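Local coordinates for protein tryptophane-5-halogenase (PDB 5UAO) that probably chlorinates a tryptophan of a lanthipeptide at carbon 5, as a flavin-dependent halogenase of the NAI-107 pathway that binds FAD, at residues 256-268 and 309-321. Residues are numbered along the deposited sequence; the frame is centred on the assembly and turned at random.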
ATOM      1  N   THR A 256      26.892   0.677 -11.918  1.00 27.33           N
ATOM      2  CA  THR A 256      27.457   1.793 -12.683  1.00 27.15           C
ATOM      3  C   THR A 256      27.741   3.011 -11.802  1.00 27.99           C
ATOM      4  O   THR A 256      27.062   3.195 -10.820  1.00 27.27           O
ATOM      5  CB  THR A 256      26.506   2.206 -13.812  1.00 28.83           C
ATOM      6  OG1 THR A 256      25.233   2.531 -13.277  1.00 26.69           O
ATOM      7  CG2 THR A 256      26.348   1.064 -14.798  1.00 27.77           C
ATOM      8  N   ASP A 257      28.686   3.862 -12.181  1.00 24.81           N
ATOM      9  CA  ASP A 257      29.050   4.988 -11.356  1.00 30.10           C
ATOM     10  C   ASP A 257      29.522   6.212 -12.098  1.00 29.71           C
ATOM     11  O   ASP A 257      30.028   7.157 -11.465  1.00 28.40           O
ATOM     12  CB  ASP A 257      30.187   4.559 -10.401  1.00 32.68           C
ATOM     13  CG  ASP A 257      31.390   3.989 -11.137  1.00 38.43           C
ATOM     14  OD1 ASP A 257      31.382   3.761 -12.377  1.00 34.86           O
ATOM     15  OD2 ASP A 257      32.401   3.795 -10.470  1.00 43.60           O
ATOM     16  N   ALA A 258      29.421   6.206 -13.431  1.00 27.38           N
ATOM     17  CA  ALA A 258      29.903   7.303 -14.252  1.00 25.91           C
ATOM     18  C   ALA A 258      29.086   7.392 -15.511  1.00 26.96           C
ATOM     19  O   ALA A 258      28.503   6.398 -15.935  1.00 23.57           O
ATOM     20  CB  ALA A 258      31.404   7.119 -14.590  1.00 25.79           C
ATOM     21  N   ALA A 259      29.052   8.603 -16.085  1.00 26.15           N
ATOM     22  CA  ALA A 259      28.486   8.830 -17.392  1.00 27.17           C
ATOM     23  C   ALA A 259      29.305   9.821 -18.208  1.00 25.01           C
ATOM     24  O   ALA A 259      29.739  10.889 -17.728  1.00 27.51           O
ATOM     25  CB  ALA A 259      27.072   9.364 -17.250  1.00 28.25           C
ATOM     26  N   VAL A 260      29.442   9.513 -19.477  1.00 26.37           N
ATOM     27  CA  VAL A 260      30.019  10.427 -20.440  1.00 26.38           C
ATOM     28  C   VAL A 260      28.836  10.983 -21.258  1.00 25.09           C
ATOM     29  O   VAL A 260      28.121  10.248 -21.942  1.00 22.82           O
ATOM     30  CB  VAL A 260      30.972   9.718 -21.426  1.00 30.72           C
ATOM     31  CG1 VAL A 260      31.471  10.720 -22.449  1.00 34.80           C
ATOM     32  CG2 VAL A 260      32.190   9.185 -20.713  1.00 38.51           C
ATOM     33  N   THR A 261      28.713  12.285 -21.277  1.00 24.77           N
ATOM     34  CA  THR A 261      27.639  12.894 -22.019  1.00 27.00           C
ATOM     35  C   THR A 261      28.068  13.564 -23.328  1.00 31.07           C
ATOM     36  O   THR A 261      29.251  13.988 -23.510  1.00 30.97           O
ATOM     37  CB  THR A 261      26.905  13.953 -21.140  1.00 26.80           C
ATOM     38  OG1 THR A 261      27.796  15.030 -20.776  1.00 28.17           O
ATOM     39  CG2 THR A 261      26.341  13.284 -19.917  1.00 29.43           C
ATOM     40  N   GLY A 262      27.103  13.718 -24.227  1.00 30.14           N
ATOM     41  CA  GLY A 262      27.388  14.403 -25.479  1.00 29.71           C
ATOM     42  C   GLY A 262      26.096  14.686 -26.241  1.00 31.15           C
ATOM     43  O   GLY A 262      25.036  14.330 -25.759  1.00 24.57           O
ATOM     44  N   THR A 263      26.172  15.362 -27.402  1.00 26.57           N
ATOM     45  CA  THR A 263      24.967  15.631 -28.225  1.00 25.94           C
ATOM     46  C   THR A 263      25.192  15.104 -29.621  1.00 27.97           C
ATOM     47  O   THR A 263      26.343  15.054 -30.096  1.00 26.60           O
ATOM     48  CB  THR A 263      24.606  17.158 -28.297  1.00 28.70           C
ATOM     49  OG1 THR A 263      25.636  17.846 -28.993  1.00 32.37           O
ATOM     50  CG2 THR A 263      24.462  17.809 -26.887  1.00 27.75           C
ATOM     51  N   LEU A 264      24.106  14.784 -30.289  1.00 26.84           N
ATOM     52  CA  LEU A 264      24.106  14.227 -31.632  1.00 27.36           C
ATOM     53  C   LEU A 264      22.957  14.871 -32.461  1.00 28.80           C
ATOM     54  O   LEU A 264      21.816  14.955 -32.010  1.00 26.09           O
ATOM     55  CB  LEU A 264      23.823  12.742 -31.529  1.00 30.17           C
ATOM     56  CG  LEU A 264      23.925  11.873 -32.809  1.00 31.12           C
ATOM     57  CD1 LEU A 264      25.335  11.838 -33.413  1.00 30.66           C
ATOM     58  CD2 LEU A 264      23.421  10.466 -32.543  1.00 34.26           C
ATOM     59  N   ALA A 265      23.259  15.321 -33.650  1.00 28.73           N
ATOM     60  CA  ALA A 265      22.269  15.941 -34.502  1.00 32.31           C
ATOM     61  C   ALA A 265      21.184  14.972 -34.853  1.00 28.67           C
ATOM     62  O   ALA A 265      21.468  13.804 -35.033  1.00 27.95           O
ATOM     63  CB  ALA A 265      22.931  16.442 -35.778  1.00 33.73           C
ATOM     64  N   HIS A 266      19.948  15.444 -34.991  1.00 28.87           N
ATOM     65  CA  HIS A 266      18.825  14.536 -35.367  1.00 27.76           C
ATOM     66  C   HIS A 266      18.038  14.954 -36.640  1.00 28.81           C
ATOM     67  O   HIS A 266      17.039  14.331 -36.981  1.00 28.30           O
ATOM     68  CB  HIS A 266      17.812  14.366 -34.202  1.00 27.87           C
ATOM     69  CG  HIS A 266      17.325  15.644 -33.588  1.00 28.19           C
ATOM     70  ND1 HIS A 266      17.204  16.812 -34.301  1.00 30.31           N
ATOM     71  CD2 HIS A 266      16.926  15.941 -32.323  1.00 28.13           C
ATOM     72  CE1 HIS A 266      16.782  17.783 -33.504  1.00 30.34           C
ATOM     73  NE2 HIS A 266      16.589  17.276 -32.304  1.00 30.33           N
ATOM     74  N   GLY A 267      18.478  16.009 -37.311  1.00 31.31           N
ATOM     75  CA  GLY A 267      17.817  16.499 -38.513  1.00 36.44           C
ATOM     76  C   GLY A 267      16.500  17.253 -38.255  1.00 39.23           C
ATOM     77  O   GLY A 267      15.790  17.577 -39.217  1.00 38.20           O
ATOM     78  N   GLY A 268      16.176  17.574 -36.986  1.00 30.68           N
ATOM     79  CA  GLY A 268      14.816  17.957 -36.606  1.00 30.80           C
ATOM     80  C   GLY A 268      13.763  16.860 -36.447  1.00 32.53           C
ATOM     81  O   GLY A 268      12.585  17.161 -36.172  1.00 32.97           O
ATOM     82  N   ALA A 309      35.251   4.571 -22.846  1.00 29.02           N
ATOM     83  CA  ALA A 309      33.771   4.713 -22.912  1.00 28.84           C
ATOM     84  C   ALA A 309      33.351   5.750 -23.914  1.00 26.34           C
ATOM     85  O   ALA A 309      32.479   5.497 -24.734  1.00 26.54           O
ATOM     86  CB  ALA A 309      33.207   5.113 -21.562  1.00 30.21           C
ATOM     87  N   ALA A 310      34.006   6.903 -23.880  1.00 28.25           N
ATOM     88  CA  ALA A 310      33.782   7.922 -24.886  1.00 31.02           C
ATOM     89  C   ALA A 310      34.077   7.417 -26.302  1.00 28.15           C
ATOM     90  O   ALA A 310      33.276   7.679 -27.215  1.00 29.40           O
ATOM     91  CB  ALA A 310      34.533   9.186 -24.558  1.00 34.02           C
ATOM     92  N   ALA A 311      35.090   6.556 -26.470  1.00 28.85           N
ATOM     93  CA  ALA A 311      35.410   5.988 -27.785  1.00 32.76           C
ATOM     94  C   ALA A 311      34.340   5.014 -28.286  1.00 32.70           C
ATOM     95  O   ALA A 311      34.017   4.992 -29.485  1.00 28.63           O
ATOM     96  CB  ALA A 311      36.791   5.291 -27.799  1.00 35.69           C
ATOM     97  N   GLU A 312      33.815   4.190 -27.360  1.00 27.78           N
ATOM     98  CA  GLU A 312      32.728   3.271 -27.663  1.00 28.16           C
ATOM     99  C   GLU A 312      31.467   4.072 -28.071  1.00 29.01           C
ATOM    100  O   GLU A 312      30.771   3.743 -29.012  1.00 26.58           O
ATOM    101  CB  GLU A 312      32.437   2.380 -26.497  1.00 25.38           C
ATOM    102  CG  GLU A 312      31.507   1.253 -26.845  1.00 26.71           C
ATOM    103  CD  GLU A 312      30.911   0.591 -25.637  1.00 28.46           C
ATOM    104  OE1 GLU A 312      31.615   0.520 -24.593  1.00 27.32           O
ATOM    105  OE2 GLU A 312      29.784   0.025 -25.757  1.00 29.28           O
ATOM    106  N   MET A 313      31.167   5.090 -27.319  1.00 29.77           N
ATOM    107  CA  MET A 313      29.985   5.890 -27.582  1.00 31.00           C
ATOM    108  C   MET A 313      30.041   6.500 -29.004  1.00 26.83           C
ATOM    109  O   MET A 313      29.034   6.545 -29.710  1.00 29.68           O
ATOM    110  CB  MET A 313      29.928   6.985 -26.501  1.00 29.13           C
ATOM    111  CG  MET A 313      28.719   7.863 -26.552  1.00 33.78           C
ATOM    112  SD  MET A 313      28.735   8.994 -25.124  1.00 32.85           S
ATOM    113  CE  MET A 313      27.141   9.695 -25.276  1.00 29.20           C
ATOM    114  N   ALA A 314      31.206   7.002 -29.385  1.00 27.20           N
ATOM    115  CA  ALA A 314      31.412   7.512 -30.738  1.00 29.62           C
ATOM    116  C   ALA A 314      31.378   6.410 -31.802  1.00 31.27           C
ATOM    117  O   ALA A 314      30.906   6.640 -32.910  1.00 34.64           O
ATOM    118  CB  ALA A 314      32.676   8.362 -30.832  1.00 32.94           C
ATOM    119  N   ARG A 315      31.793   5.184 -31.484  1.00 32.23           N
ATOM    120  CA  ARG A 315      31.533   4.123 -32.425  1.00 32.12           C
ATOM    121  C   ARG A 315      30.061   3.852 -32.613  1.00 32.04           C
ATOM    122  O   ARG A 315      29.609   3.618 -33.751  1.00 30.08           O
ATOM    123  CB  ARG A 315      32.265   2.814 -32.053  1.00 34.28           C
ATOM    124  CG  ARG A 315      33.790   2.901 -32.289  1.00 40.25           C
ATOM    125  CD  ARG A 315      34.497   1.528 -32.136  1.00 41.49           C
ATOM    126  NE  ARG A 315      34.320   0.926 -30.799  1.00 44.31           N
ATOM    127  CZ  ARG A 315      35.070   1.234 -29.723  1.00 45.10           C
ATOM    128  NH1 ARG A 315      36.040   2.105 -29.818  1.00 41.36           N
ATOM    129  NH2 ARG A 315      34.872   0.637 -28.551  1.00 48.21           N
ATOM    130  N   ARG A 316      29.312   3.796 -31.497  1.00 27.21           N
ATOM    131  CA  ARG A 316      27.942   3.374 -31.552  1.00 29.17           C
ATOM    132  C   ARG A 316      27.023   4.505 -32.130  1.00 27.87           C
ATOM    133  O   ARG A 316      25.996   4.215 -32.729  1.00 24.69           O
ATOM    134  CB  ARG A 316      27.467   2.924 -30.158  1.00 32.53           C
ATOM    135  CG  ARG A 316      26.034   2.474 -30.115  1.00 38.80           C
ATOM    136  CD  ARG A 316      25.784   1.174 -30.888  1.00 42.57           C
ATOM    137  NE  ARG A 316      24.367   0.812 -30.845  1.00 46.09           N
ATOM    138  CZ  ARG A 316      23.374   1.487 -31.458  1.00 55.23           C
ATOM    139  NH1 ARG A 316      23.597   2.597 -32.177  1.00 56.71           N
ATOM    140  NH2 ARG A 316      22.116   1.054 -31.363  1.00 54.69           N
ATOM    141  N   PHE A 317      27.412   5.750 -31.897  1.00 25.92           N
ATOM    142  CA  PHE A 317      26.618   6.951 -32.217  1.00 26.97           C
ATOM    143  C   PHE A 317      27.538   7.957 -32.938  1.00 25.26           C
ATOM    144  O   PHE A 317      27.855   9.039 -32.422  1.00 28.73           O
ATOM    145  CB  PHE A 317      26.051   7.584 -30.969  1.00 29.76           C
ATOM    146  CG  PHE A 317      25.131   6.692 -30.196  1.00 29.52           C
ATOM    147  CD1 PHE A 317      23.818   6.487 -30.601  1.00 28.09           C
ATOM    148  CD2 PHE A 317      25.584   6.002 -29.068  1.00 33.01           C
ATOM    149  CE1 PHE A 317      22.936   5.651 -29.889  1.00 31.54           C
ATOM    150  CE2 PHE A 317      24.681   5.186 -28.327  1.00 32.12           C
ATOM    151  CZ  PHE A 317      23.370   5.018 -28.751  1.00 29.90           C
ATOM    152  N   PRO A 318      27.917   7.629 -34.168  1.00 27.15           N
ATOM    153  CA  PRO A 318      28.926   8.435 -34.876  1.00 27.02           C
ATOM    154  C   PRO A 318      28.478   9.853 -35.035  1.00 28.88           C
ATOM    155  O   PRO A 318      27.326  10.115 -35.373  1.00 29.40           O
ATOM    156  CB  PRO A 318      29.004   7.752 -36.247  1.00 31.26           C
ATOM    157  CG  PRO A 318      28.623   6.346 -35.980  1.00 30.52           C
ATOM    158  CD  PRO A 318      27.467   6.492 -35.009  1.00 31.53           C
ATOM    159  N   GLY A 319      29.370  10.754 -34.711  1.00 30.58           N
ATOM    160  CA  GLY A 319      29.106  12.193 -34.737  1.00 33.18           C
ATOM    161  C   GLY A 319      28.856  12.791 -33.393  1.00 31.14           C
ATOM    162  O   GLY A 319      28.694  13.989 -33.282  1.00 30.95           O
ATOM    163  N   VAL A 320      28.754  11.948 -32.351  1.00 29.54           N
ATOM    164  CA  VAL A 320      28.318  12.437 -31.031  1.00 27.66           C
ATOM    165  C   VAL A 320      29.451  13.315 -30.495  1.00 32.61           C
ATOM    166  O   VAL A 320      30.599  13.006 -30.704  1.00 32.86           O
ATOM    167  CB  VAL A 320      27.995  11.268 -30.069  1.00 29.28           C
ATOM    168  CG1 VAL A 320      29.244  10.446 -29.724  1.00 31.71           C
ATOM    169  CG2 VAL A 320      27.318  11.763 -28.794  1.00 30.46           C
ATOM    170  N   THR A 321      29.149  14.429 -29.868  1.00 31.04           N
ATOM    171  CA  THR A 321      30.218  15.148 -29.171  1.00 32.71           C
ATOM    172  C   THR A 321      30.555  14.538 -27.816  1.00 34.68           C
ATOM    173  O   THR A 321      29.897  13.617 -27.292  1.00 38.64           O
ATOM    174  CB  THR A 321      29.800  16.543 -28.912  1.00 34.87           C
ATOM    175  OG1 THR A 321      28.755  16.516 -27.909  1.00 33.20           O
ATOM    176  CG2 THR A 321      29.279  17.126 -30.243  1.00 39.84           C
TER
HETATM  177  O   HOH W   1      26.693  15.611 -33.567  1.00 49.88           O
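Val260 meets helix 309-316 with both methyl groups: CG2 lies against Ala309 CB, while CG1, anti to the backbone N (chi1 177°), packs 4.0 Å from Ala310 CB. CG1 also comes close to the sulfur of Met313, whose fully extended chain reaches from the helix to the strand, setting SD 3.5 Å from Val260 O and CE near that same oxygen and Gly262 N. Met313 also touches Cys284 and Leu295 on strands 282-288 and 293-299. An alanine in place of Met313 lacks the sulfur and terminal methyl, which would probably open a gap against Val260 CG1, Val260 O and the Gly262 amide. Gly262 allows close approach here: its CA makes a CH...O contact with Thr321 O at 3.2 Å, and a side chain would collide with that carbonyl. Further along, Leu264 lays CD1 over the type II turn Phe317-Val320, 3.3 Å from Pro318 O, while CD2 faces Phe317 CB. The polar edge is a two-bond pairing of Thr263 and Thr321. Thr321 N donates to Thr263 O at 2.9 Å, and Thr263 N returns a nearly straight bond (166°) to Thr321 OG1; the hydroxyl thus takes the acceptor role that a backbone carbonyl would have in a regular ladder. At the solvent side a water donates to Gly319 O and is weakly bonded by Ala265 N. The contact is helix-on-sheet packing: the helix lies on strand 258-264, whose Ala259 touches the FAD, and on its neighbours, and the turn leads the chain back towards antiparallel strand 324-327.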